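Local structure of peroxidase (Cellulomonas bogoriensis 69B4 = DSM 16987, 6QZO) at the interface of chains A and B. The protein is a DyP-type peroxidase that carries heme b and uses it to oxidise substrates at the expense of hydrogen peroxide. Numbering follows the deposited sequence. Chains: chain A/B, Peroxidase.

Contact 1: the interface of chains A and B. Residues chain A 248, 251, 259-260; chain B 88, 90-91.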
loop_
_atom_site.group_PDB
_atom_site.type_symbol
_atom_site.label_atom_id
_atom_site.label_comp_id
_atom_site.label_asym_id
_atom_site.label_seq_id
_atom_site.Cartn_x
_atom_site.Cartn_y
_atom_site.Cartn_z
ATOM N N ARG A 248 18.318 -22.506 0.641
ATOM C CA ARG A 248 17.552 -22.573 -0.631
ATOM C C ARG A 248 16.956 -23.973 -0.842
ATOM O O ARG A 248 15.769 -24.058 -1.226
ATOM C CB ARG A 248 18.500 -22.242 -1.785
ATOM C CG ARG A 248 17.814 -21.734 -3.038
ATOM C CD ARG A 248 17.862 -20.217 -3.117
ATOM N NE ARG A 248 17.646 -19.892 -4.519
ATOM C CZ ARG A 248 16.972 -18.844 -4.970
ATOM N NH1 ARG A 248 16.488 -17.923 -4.147
ATOM N NH2 ARG A 248 16.808 -18.716 -6.278
ATOM N N ARG A 251 14.033 -24.725 1.436
ATOM C CA ARG A 251 12.861 -23.892 1.046
ATOM C C ARG A 251 12.172 -24.504 -0.170
ATOM O O ARG A 251 10.935 -24.465 -0.239
ATOM C CB ARG A 251 13.275 -22.473 0.682
ATOM C CG ARG A 251 13.690 -21.611 1.862
ATOM C CD ARG A 251 14.095 -20.231 1.380
ATOM N NE ARG A 251 14.273 -19.313 2.496
ATOM C CZ ARG A 251 14.490 -18.008 2.382
ATOM N NH1 ARG A 251 14.555 -17.443 1.190
ATOM N NH2 ARG A 251 14.635 -17.268 3.465
ATOM N N LEU A 259 12.932 -22.000 -6.609
ATOM C CA LEU A 259 12.637 -20.558 -6.397
ATOM C C LEU A 259 12.957 -19.779 -7.669
ATOM O O LEU A 259 12.182 -18.858 -8.005
ATOM C CB LEU A 259 13.412 -20.065 -5.174
ATOM C CG LEU A 259 12.821 -20.563 -3.857
ATOM C CD1 LEU A 259 13.846 -20.504 -2.731
ATOM C CD2 LEU A 259 11.567 -19.765 -3.507
ATOM N N ARG A 260 14.008 -20.172 -8.386
ATOM C CA ARG A 260 14.468 -19.430 -9.582
ATOM C C ARG A 260 13.396 -19.559 -10.665
ATOM O O ARG A 260 12.774 -18.534 -10.972
ATOM C CB ARG A 260 15.841 -19.919 -10.048
ATOM C CG ARG A 260 16.485 -19.019 -11.097
ATOM C CD ARG A 260 17.849 -19.517 -11.552
ATOM N NE ARG A 260 17.945 -20.275 -12.813
ATOM C CZ ARG A 260 17.851 -21.603 -12.930
ATOM N NH1 ARG A 260 17.598 -22.357 -11.872
ATOM N NH2 ARG A 260 17.987 -22.168 -14.121
ATOM N N SER B 88 18.131 -13.248 1.217
ATOM C CA SER B 88 17.754 -14.671 1.022
ATOM C C SER B 88 16.677 -14.824 -0.064
ATOM O O SER B 88 16.345 -15.983 -0.378
ATOM C CB SER B 88 17.319 -15.266 2.341
ATOM O OG SER B 88 16.575 -14.308 3.099
ATOM N N PRO B 90 16.703 -13.373 -3.549
ATOM C CA PRO B 90 17.318 -12.601 -4.628
ATOM C C PRO B 90 16.383 -12.265 -5.799
ATOM O O PRO B 90 16.511 -11.194 -6.363
ATOM C CB PRO B 90 18.479 -13.492 -5.112
ATOM C CG PRO B 90 18.217 -14.859 -4.514
ATOM C CD PRO B 90 17.450 -14.598 -3.234
ATOM N N GLU B 91 15.461 -13.172 -6.129
ATOM C CA GLU B 91 14.496 -13.001 -7.241
ATOM C C GLU B 91 13.588 -11.791 -6.986
ATOM O O GLU B 91 13.098 -11.194 -7.973
ATOM C CB GLU B 91 13.687 -14.286 -7.413
ATOM C CG GLU B 91 14.477 -15.391 -8.098
ATOM C CD GLU B 91 15.385 -16.222 -7.207
ATOM O OE1 GLU B 91 15.254 -16.144 -5.962
ATOM O OE2 GLU B 91 16.216 -16.977 -7.779
#

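Contact 2: the interface of chains A and B. Residues chain A 91-92, 95, 97, 151, 153-154; chain B 181-182, 185, 188.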
loop_
_atom_site.group_PDB
_atom_site.type_symbol
_atom_site.label_atom_id
_atom_site.label_comp_id
_atom_site.label_asym_id
_atom_site.label_seq_id
_atom_site.Cartn_x
_atom_site.Cartn_y
_atom_site.Cartn_z
ATOM N N GLU A 91 -12.735 14.155 -9.245
ATOM C CA GLU A 91 -11.466 14.085 -10.008
ATOM C C GLU A 91 -10.669 12.838 -9.610
ATOM O O GLU A 91 -9.872 12.342 -10.460
ATOM C CB GLU A 91 -10.631 15.345 -9.790
ATOM C CG GLU A 91 -11.194 16.554 -10.518
ATOM C CD GLU A 91 -12.307 17.310 -9.812
ATOM O OE1 GLU A 91 -12.551 17.054 -8.594
ATOM O OE2 GLU A 91 -12.945 18.136 -10.494
ATOM N N LEU A 92 -10.886 12.318 -8.395
ATOM C CA LEU A 92 -10.206 11.092 -7.917
ATOM C C LEU A 92 -10.848 9.854 -8.555
ATOM O O LEU A 92 -10.326 8.757 -8.323
ATOM C CB LEU A 92 -10.303 11.014 -6.393
ATOM C CG LEU A 92 -9.485 12.026 -5.593
ATOM C CD1 LEU A 92 -9.557 11.726 -4.107
ATOM C CD2 LEU A 92 -8.031 12.035 -6.034
ATOM N N VAL A 95 -10.038 8.232 -13.367
ATOM C CA VAL A 95 -9.082 7.211 -13.875
ATOM C C VAL A 95 -9.531 5.854 -13.351
ATOM O O VAL A 95 -9.271 5.523 -12.196
ATOM C CB VAL A 95 -7.639 7.546 -13.474
ATOM C CG1 VAL A 95 -6.644 6.468 -13.906
ATOM C CG2 VAL A 95 -7.219 8.903 -14.019
ATOM N N ALA A 97 -8.665 2.653 -14.130
ATOM C CA ALA A 97 -7.504 1.776 -13.848
ATOM C C ALA A 97 -7.963 0.326 -13.582
ATOM O O ALA A 97 -7.506 -0.277 -12.582
ATOM C CB ALA A 97 -6.745 2.326 -12.662
ATOM N N ASP A 151 -4.264 1.009 -9.739
ATOM C CA ASP A 151 -3.854 2.326 -9.180
ATOM C C ASP A 151 -4.399 2.495 -7.762
ATOM O O ASP A 151 -5.584 2.269 -7.557
ATOM C CB ASP A 151 -4.328 3.478 -10.062
ATOM C CG ASP A 151 -3.738 4.805 -9.617
ATOM O OD1 ASP A 151 -4.321 5.433 -8.711
ATOM O OD2 ASP A 151 -2.647 5.163 -10.133
ATOM N N THR A 153 -4.608 5.279 -5.775
ATOM C CA THR A 153 -5.468 6.475 -5.568
ATOM C C THR A 153 -6.895 6.132 -5.998
ATOM O O THR A 153 -7.821 6.455 -5.248
ATOM C CB THR A 153 -4.909 7.701 -6.298
ATOM O OG1 THR A 153 -3.612 7.933 -5.762
ATOM C CG2 THR A 153 -5.772 8.929 -6.131
ATOM N N THR A 154 -7.055 5.498 -7.163
ATOM C CA THR A 154 -8.355 4.976 -7.671
ATOM C C THR A 154 -8.986 4.070 -6.611
ATOM O O THR A 154 -10.205 4.189 -6.355
ATOM C CB THR A 154 -8.174 4.208 -8.986
ATOM O OG1 THR A 154 -7.531 5.050 -9.952
ATOM C CG2 THR A 154 -9.491 3.717 -9.545
ATOM N N ARG B 181 -0.052 7.993 -8.118
ATOM C CA ARG B 181 -0.564 7.124 -9.200
ATOM C C ARG B 181 0.551 6.151 -9.612
ATOM O O ARG B 181 1.725 6.383 -9.246
ATOM C CB ARG B 181 -1.200 7.989 -10.285
ATOM C CG ARG B 181 -2.471 8.668 -9.780
ATOM C CD ARG B 181 -3.564 8.697 -10.810
ATOM N NE ARG B 181 -4.781 9.371 -10.392
ATOM C CZ ARG B 181 -5.954 8.790 -10.112
ATOM N NH1 ARG B 181 -6.996 9.549 -9.795
ATOM N NH2 ARG B 181 -6.093 7.468 -10.142
ATOM N N SER B 182 0.172 5.043 -10.249
ATOM C CA SER B 182 1.093 3.973 -10.694
ATOM C C SER B 182 1.919 4.469 -11.882
ATOM O O SER B 182 1.563 5.441 -12.542
ATOM C CB SER B 182 0.319 2.726 -11.015
ATOM O OG SER B 182 -0.218 2.187 -9.826
ATOM N N ILE B 185 0.599 6.014 -15.405
ATOM C CA ILE B 185 -0.712 6.629 -15.038
ATOM C C ILE B 185 -0.452 8.061 -14.574
ATOM O O ILE B 185 0.128 8.249 -13.499
ATOM C CB ILE B 185 -1.487 5.811 -13.987
ATOM C CG1 ILE B 185 -1.700 4.360 -14.438
ATOM C CG2 ILE B 185 -2.809 6.510 -13.678
ATOM C CD1 ILE B 185 -2.554 3.544 -13.484
ATOM N N PRO B 188 -5.616 13.289 -14.047
ATOM C CA PRO B 188 -6.486 14.039 -14.960
ATOM C C PRO B 188 -5.878 15.384 -15.407
ATOM O O PRO B 188 -5.573 16.206 -14.560
ATOM C CB PRO B 188 -7.777 14.245 -14.145
ATOM C CG PRO B 188 -7.780 13.102 -13.133
ATOM C CD PRO B 188 -6.322 12.806 -12.847
#

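Contact 3: the interface of chains A and B. Residues chain A 181, 188, 194-196, 198, 311; chain B 89, 91-92, 153.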
loop_
_atom_site.group_PDB
_atom_site.type_symbol
_atom_site.label_atom_id
_atom_site.label_comp_id
_atom_site.label_asym_id
_atom_site.label_seq_id
_atom_site.Cartn_x
_atom_site.Cartn_y
_atom_site.Cartn_z
ATOM N N ARG A 181 2.957 -6.893 -8.544
ATOM C CA ARG A 181 3.787 -5.904 -9.274
ATOM C C ARG A 181 2.856 -4.864 -9.919
ATOM O O ARG A 181 1.640 -5.101 -9.999
ATOM C CB ARG A 181 4.747 -6.650 -10.205
ATOM C CG ARG A 181 5.779 -7.452 -9.435
ATOM C CD ARG A 181 7.153 -7.373 -10.044
ATOM N NE ARG A 181 8.172 -8.071 -9.247
ATOM C CZ ARG A 181 9.147 -7.500 -8.541
ATOM N NH1 ARG A 181 9.279 -6.180 -8.480
ATOM N NH2 ARG A 181 9.991 -8.266 -7.874
ATOM N N PRO A 188 10.343 -11.497 -12.888
ATOM C CA PRO A 188 11.497 -12.096 -13.568
ATOM C C PRO A 188 11.131 -13.372 -14.356
ATOM O O PRO A 188 10.591 -14.324 -13.757
ATOM C CB PRO A 188 12.464 -12.420 -12.413
ATOM C CG PRO A 188 12.083 -11.452 -11.295
ATOM C CD PRO A 188 10.597 -11.201 -11.464
ATOM N N ARG A 194 5.052 -13.385 -7.656
ATOM C CA ARG A 194 6.085 -13.607 -6.618
ATOM C C ARG A 194 5.488 -13.201 -5.287
ATOM O O ARG A 194 4.923 -12.114 -5.239
ATOM C CB ARG A 194 7.348 -12.791 -6.905
ATOM C CG ARG A 194 8.193 -13.357 -8.034
ATOM C CD ARG A 194 9.058 -14.495 -7.549
ATOM N NE ARG A 194 9.835 -15.092 -8.630
ATOM C CZ ARG A 194 10.612 -16.150 -8.486
ATOM N NH1 ARG A 194 10.727 -16.737 -7.306
ATOM N NH2 ARG A 194 11.269 -16.632 -9.526
ATOM N N ASN A 195 5.585 -14.072 -4.283
ATOM C CA ASN A 195 5.133 -13.780 -2.902
ATOM C C ASN A 195 6.364 -13.354 -2.096
ATOM O O ASN A 195 7.485 -13.418 -2.639
ATOM C CB ASN A 195 4.339 -14.947 -2.305
ATOM C CG ASN A 195 5.182 -16.161 -1.978
ATOM O OD1 ASN A 195 6.364 -16.040 -1.654
ATOM N ND2 ASN A 195 4.582 -17.331 -2.051
ATOM N N LEU A 196 6.156 -12.929 -0.856
ATOM C CA LEU A 196 7.214 -12.300 -0.022
ATOM C C LEU A 196 8.064 -13.382 0.654
ATOM O O LEU A 196 9.017 -13.020 1.352
ATOM C CB LEU A 196 6.560 -11.340 0.974
ATOM C CG LEU A 196 5.886 -10.136 0.317
ATOM C CD1 LEU A 196 5.144 -9.296 1.336
ATOM C CD2 LEU A 196 6.890 -9.259 -0.413
ATOM N N GLY A 198 9.443 -15.168 -1.547
ATOM C CA GLY A 198 10.287 -15.169 -2.756
ATOM C C GLY A 198 9.857 -16.231 -3.745
ATOM O O GLY A 198 10.579 -16.419 -4.742
ATOM N N ASN A 311 -0.074 -10.199 -1.987
ATOM C CA ASN A 311 0.913 -10.011 -0.883
ATOM C C ASN A 311 0.357 -8.966 0.086
ATOM O O ASN A 311 -0.224 -7.980 -0.387
ATOM C CB ASN A 311 2.280 -9.540 -1.398
ATOM C CG ASN A 311 2.853 -10.482 -2.424
ATOM O OD1 ASN A 311 2.794 -11.700 -2.238
ATOM N ND2 ASN A 311 3.366 -9.925 -3.510
ATOM N N GLU B 89 16.159 -13.722 -0.625
ATOM C CA GLU B 89 15.119 -13.738 -1.699
ATOM C C GLU B 89 15.614 -12.928 -2.892
ATOM O O GLU B 89 15.032 -11.906 -3.246
ATOM C CB GLU B 89 13.778 -13.213 -1.185
ATOM C CG GLU B 89 13.187 -14.049 -0.075
ATOM C CD GLU B 89 13.643 -13.659 1.310
ATOM O OE1 GLU B 89 13.446 -12.475 1.688
ATOM O OE2 GLU B 89 14.196 -14.533 2.008
ATOM N N GLU B 91 15.461 -13.172 -6.129
ATOM C CA GLU B 91 14.496 -13.001 -7.241
ATOM C C GLU B 91 13.588 -11.791 -6.986
ATOM O O GLU B 91 13.098 -11.194 -7.973
ATOM C CB GLU B 91 13.687 -14.286 -7.413
ATOM C CG GLU B 91 14.477 -15.391 -8.098
ATOM C CD GLU B 91 15.385 -16.222 -7.207
ATOM O OE1 GLU B 91 15.254 -16.144 -5.962
ATOM O OE2 GLU B 91 16.216 -16.977 -7.779
ATOM N N LEU B 92 13.370 -11.429 -5.722
ATOM C CA LEU B 92 12.533 -10.252 -5.359
ATOM C C LEU B 92 13.319 -8.954 -5.581
ATOM O O LEU B 92 12.722 -7.883 -5.395
ATOM C CB LEU B 92 12.106 -10.362 -3.895
ATOM C CG LEU B 92 11.084 -11.432 -3.552
ATOM C CD1 LEU B 92 10.655 -11.302 -2.097
ATOM C CD2 LEU B 92 9.873 -11.342 -4.467
ATOM N N THR B 153 6.406 -4.614 -4.524
ATOM C CA THR B 153 7.150 -5.851 -4.188
ATOM C C THR B 153 8.632 -5.493 -4.055
ATOM O O THR B 153 9.251 -5.941 -3.079
ATOM C CB THR B 153 6.884 -6.954 -5.220
ATOM O OG1 THR B 153 5.486 -7.222 -5.135
ATOM C CG2 THR B 153 7.683 -8.217 -4.987
#

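Contact 4: the interface of chains A and B. Residues chain A 152-153, 156, 177; chain B 179, 196, 313-314.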
loop_
_atom_site.group_PDB
_atom_site.type_symbol
_atom_site.label_atom_id
_atom_site.label_comp_id
_atom_site.label_asym_id
_atom_site.label_seq_id
_atom_site.Cartn_x
_atom_site.Cartn_y
_atom_site.Cartn_z
ATOM N N ARG A 152 -3.548 2.943 -6.836
ATOM C CA ARG A 152 -3.812 2.988 -5.378
ATOM C C ARG A 152 -4.697 4.190 -5.028
ATOM O O ARG A 152 -5.455 4.098 -4.043
ATOM C CB ARG A 152 -2.497 2.995 -4.614
ATOM C CG ARG A 152 -2.663 2.689 -3.146
ATOM C CD ARG A 152 -3.236 1.335 -2.788
ATOM N NE ARG A 152 -3.295 1.409 -1.346
ATOM C CZ ARG A 152 -4.241 2.011 -0.603
ATOM N NH1 ARG A 152 -5.277 2.635 -1.147
ATOM N NH2 ARG A 152 -4.103 2.018 0.710
ATOM N N THR A 153 -4.608 5.279 -5.775
ATOM C CA THR A 153 -5.468 6.475 -5.568
ATOM C C THR A 153 -6.895 6.132 -5.998
ATOM O O THR A 153 -7.821 6.455 -5.248
ATOM C CB THR A 153 -4.909 7.701 -6.298
ATOM O OG1 THR A 153 -3.612 7.933 -5.762
ATOM C CG2 THR A 153 -5.772 8.929 -6.131
ATOM N N ALA A 156 -8.201 3.835 -3.255
ATOM C CA ALA A 156 -8.452 4.639 -2.039
ATOM C C ALA A 156 -9.777 5.380 -2.214
ATOM O O ALA A 156 -10.596 5.391 -1.280
ATOM C CB ALA A 156 -7.324 5.598 -1.799
ATOM N N ARG A 177 -5.375 -5.017 2.834
ATOM C CA ARG A 177 -4.786 -4.385 1.635
ATOM C C ARG A 177 -3.674 -5.306 1.148
ATOM O O ARG A 177 -2.956 -5.876 1.987
ATOM C CB ARG A 177 -4.262 -2.985 1.986
ATOM C CG ARG A 177 -5.227 -2.189 2.857
ATOM C CD ARG A 177 -4.687 -0.801 3.197
ATOM N NE ARG A 177 -5.706 0.062 3.732
ATOM C CZ ARG A 177 -6.673 0.638 3.030
ATOM N NH1 ARG A 177 -6.821 0.386 1.732
ATOM N NH2 ARG A 177 -7.531 1.422 3.668
ATOM N N PHE B 179 1.761 6.642 -1.352
ATOM C CA PHE B 179 1.531 6.353 -2.784
ATOM C C PHE B 179 1.114 7.613 -3.537
ATOM O O PHE B 179 0.571 8.575 -2.942
ATOM C CB PHE B 179 0.461 5.276 -2.955
ATOM C CG PHE B 179 -0.874 5.587 -2.329
ATOM C CD1 PHE B 179 -1.833 6.303 -3.023
ATOM C CD2 PHE B 179 -1.184 5.141 -1.057
ATOM C CE1 PHE B 179 -3.069 6.580 -2.462
ATOM C CE2 PHE B 179 -2.424 5.415 -0.496
ATOM C CZ PHE B 179 -3.363 6.133 -1.200
ATOM N N LEU B 196 -5.794 13.042 -1.284
ATOM C CA LEU B 196 -7.059 12.343 -0.945
ATOM C C LEU B 196 -8.099 13.353 -0.460
ATOM O O LEU B 196 -9.236 12.923 -0.179
ATOM C CB LEU B 196 -6.747 11.253 0.083
ATOM C CG LEU B 196 -5.859 10.130 -0.456
ATOM C CD1 LEU B 196 -5.485 9.166 0.639
ATOM C CD2 LEU B 196 -6.558 9.373 -1.588
ATOM N N ASP B 313 -3.162 6.118 3.340
ATOM C CA ASP B 313 -4.545 5.608 3.449
ATOM C C ASP B 313 -4.459 4.291 4.214
ATOM O O ASP B 313 -4.005 3.323 3.620
ATOM C CB ASP B 313 -5.137 5.441 2.046
ATOM C CG ASP B 313 -6.624 5.158 2.047
ATOM O OD1 ASP B 313 -7.344 5.794 2.856
ATOM O OD2 ASP B 313 -7.028 4.292 1.249
ATOM N N GLU B 314 -4.791 4.294 5.505
ATOM C CA GLU B 314 -4.598 3.121 6.402
ATOM C C GLU B 314 -5.948 2.427 6.626
ATOM O O GLU B 314 -6.981 3.074 6.442
ATOM C CB GLU B 314 -4.009 3.554 7.749
ATOM C CG GLU B 314 -2.648 4.174 7.647
ATOM C CD GLU B 314 -1.622 3.397 6.850
ATOM O OE1 GLU B 314 -1.604 2.157 6.946
ATOM O OE2 GLU B 314 -0.845 4.030 6.148
HETATM O O HOH W 1 -8.582 2.329 0.990
#

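Contact 1: the interface of chains A and B
B:Glu91 OE1, one oxygen of a carboxylate, takes a hydrogen bond from the guanidinium nitrogen NH1 of A:Arg248 at 2.8 Å, and NH2 of the same arginine lies 3.0 Å from that oxygen. This charged pair belongs to the two-fold interface between two copies of a DyP-type peroxidase. The side chains meet tip to tip with guanidinium and carboxylate planes 17° apart, nearly coplanar, and NH1 addresses the syn lone pair of OE1. The second limb, from A:Arg248 NH2 to B:Glu91 OE2, completes a salt bridge, but it is modelled too short for its length to be trusted. The arginine leaves helix 248-255 with CG anti to the backbone N (chi1 -157°) and bends at chi2, which carries its guanidinium to the glutamate at the 3-10 helix 90-93. Over one face of that guanidinium, toward the rim, rests A:Leu259 CB, a neighbour from its own chain that should limit its tilt. B:Pro90 runs antiparallel alongside the arginine, with its ring carbon CG 3.5 Å from A:Arg248 NH1. On the flank of the carboxylate, A:Arg260 brings its backbone rather than its guanidinium: CA is 3.5 Å from B:Glu91 OE2. A:Arg251, one helical turn on from A:Arg248, stretches its extended chain to B:Ser88, where NH2 comes within 3.5 Å of CB. Its NH1 is near the carbonyl oxygen of B:Ser88, yet the N-H points away and no hydrogen bond forms.

Contact 2: the interface of chains A and B
A:Val95 and B:Ile185 make the apolar centre, CG1 of the valine meeting CG2 of the isoleucine at 3.8 Å. The other end of the isoleucine, B:Ile185 CD1, touches A:Asp151 CB at 3.9 Å. Next to them B:Arg181 pushes its guanidinium between two side chains of chain A: A:Val95 CB lies over one face and A:Thr153 CG2 over the opposite face, both offset toward the rim, a clamp that should limit its tilt. A bend at chi2 (-140°) turns the arginine chain into this slot. In the guanidinium plane, B:Arg181 NH2 donates to the hydroxyl OG1 of A:Thr154 at 2.8 Å. A:Thr154 OG1 in turn donates a hydrogen bond to A:Val95 O at 2.9 Å, linking arginine and backbone. A:Asp151 crosses B:Arg181 at about a right angle; its OD1 forms a salt bridge to NH2 at 3.1 Å, weak as a hydrogen bond. The anti lone pair of OD1 takes the backbone N-H of A:Thr154, while A:Asp151 OD2 is met nearly along its C-O axis by the backbone N of B:Ser182 at 2.8 Å. A:Asp151 thus caps the start of helix 152-165, while B:Arg181 follows strand 170-179 of the other subunit.

Contact 3: the interface of chains A and B
B:Leu92 has CG anti to its carbonyl carbon (chi1 -71°), which sends its branches to the loop from A:Arg194 to A:Gly198; the bend of A:Arg194 at chi2 (-81°) lays its guanidinium against the stem of B:Glu91. This is a largely apolar stretch of the DyP-type peroxidase dimer interface, with no polar atom of one chain within bonding reach of the other. Branch CD2 of B:Leu92 packs on A:Arg194 CB at 3.8 Å and on the carbonyl oxygen of A:Asn195, while CG lies 3.9 Å from A:Gly198 CA. A:Leu196 lines the same leucine through its backbone, CA facing CD1. Beyond the leucine, the aliphatic stem of B:Glu91 passes over the guanidinium of A:Arg194: CB stands above the centre of one face, 3.8 Å from CZ. The carboxylate runs on past the arginine, and B:Glu91 OE1 stays 4.8 Å from A:Arg194 NH1, a spacing at which opposite charges may still attract, without a direct bond. Within chain A, NH1 of A:Arg194 donates to the carbonyl oxygen of A:Gly198 at 2.6 Å, which should help hold the guanidinium across its own loop. The backbone oxygen of A:Arg194 accepts from the amide ND2 of A:Asn311 at 3.2 Å, in the carbonyl plane, tying the loop to strand 310-314. On the far flank B:Thr153 and A:Arg181 form the two-fold twin of the pair A:Thr153 and B:Arg181.

Contact 4: the interface of chains A and B
Helix 152-165 of chain A, its backbone helical from the first residues, lies against extended backbone of chain B at B:Phe179 and B:Asp313, in strands 170-179 and 310-314. A:Arg152 lays its stem over the phenyl ring of B:Phe179: CG stands above the ring centre, 3.5 Å from the centroid, in a CH-pi contact. Ring and guanidinium planes are 27° apart, and the ring atom CE2 lies over the centre of one guanidinium face. B:Phe179 has CG between its backbone N and carbonyl carbon (chi1 57°), which turns the ring toward the arginine stem, and the rim of the ring is met by A:Thr153 OG1, 3.6 Å from CE1. One turn along the helix, the methyl of A:Ala156 touches B:Leu196 CD2 at 3.9 Å and also packs on the carboxylate of B:Asp313. Polar contacts gather on that carboxylate. A:Arg152 NH1 forms a salt bridge with B:Asp313 OD2 at 3.4 Å, weak as a hydrogen bond although nearly straight. A:Arg177 reaches in with an extended chain; its NH1 is 2.7 Å from a water, and that water lies 2.5 Å from B:Asp313 OD2. A:Arg177 NH2 also makes a weak hydrogen bond to the backbone oxygen of B:Glu314 at 3.3 Å. Two arginines of one subunit thus share one aspartate of the other, which probably balances their charge beside the aromatic packing and helps join the helix of one copy to the strands of its mate.

The four contacts belong to one two-fold interface, and each recurs with the chains exchanged. Contacts 1 and 3 adjoin, their C-alpha centres about 10 Å apart, and share B:Glu91; contacts 2 and 4 are equally close and share A:Thr153. Between these pairs the centres run from about 21 Å (contacts 3 and 4) to 34 Å (contacts 1 and 2). The 3-10 helix 90-93 serves contacts 1, 2 and 3, and helix 152-165 contacts 2, 3 and 4. Contact 3 partly mirrors contact 2, A:Arg181 meeting B:Thr153 as B:Arg181 meets A:Thr153. The arrangement is compatible with a dimer, which the structure alone does not prove in solution.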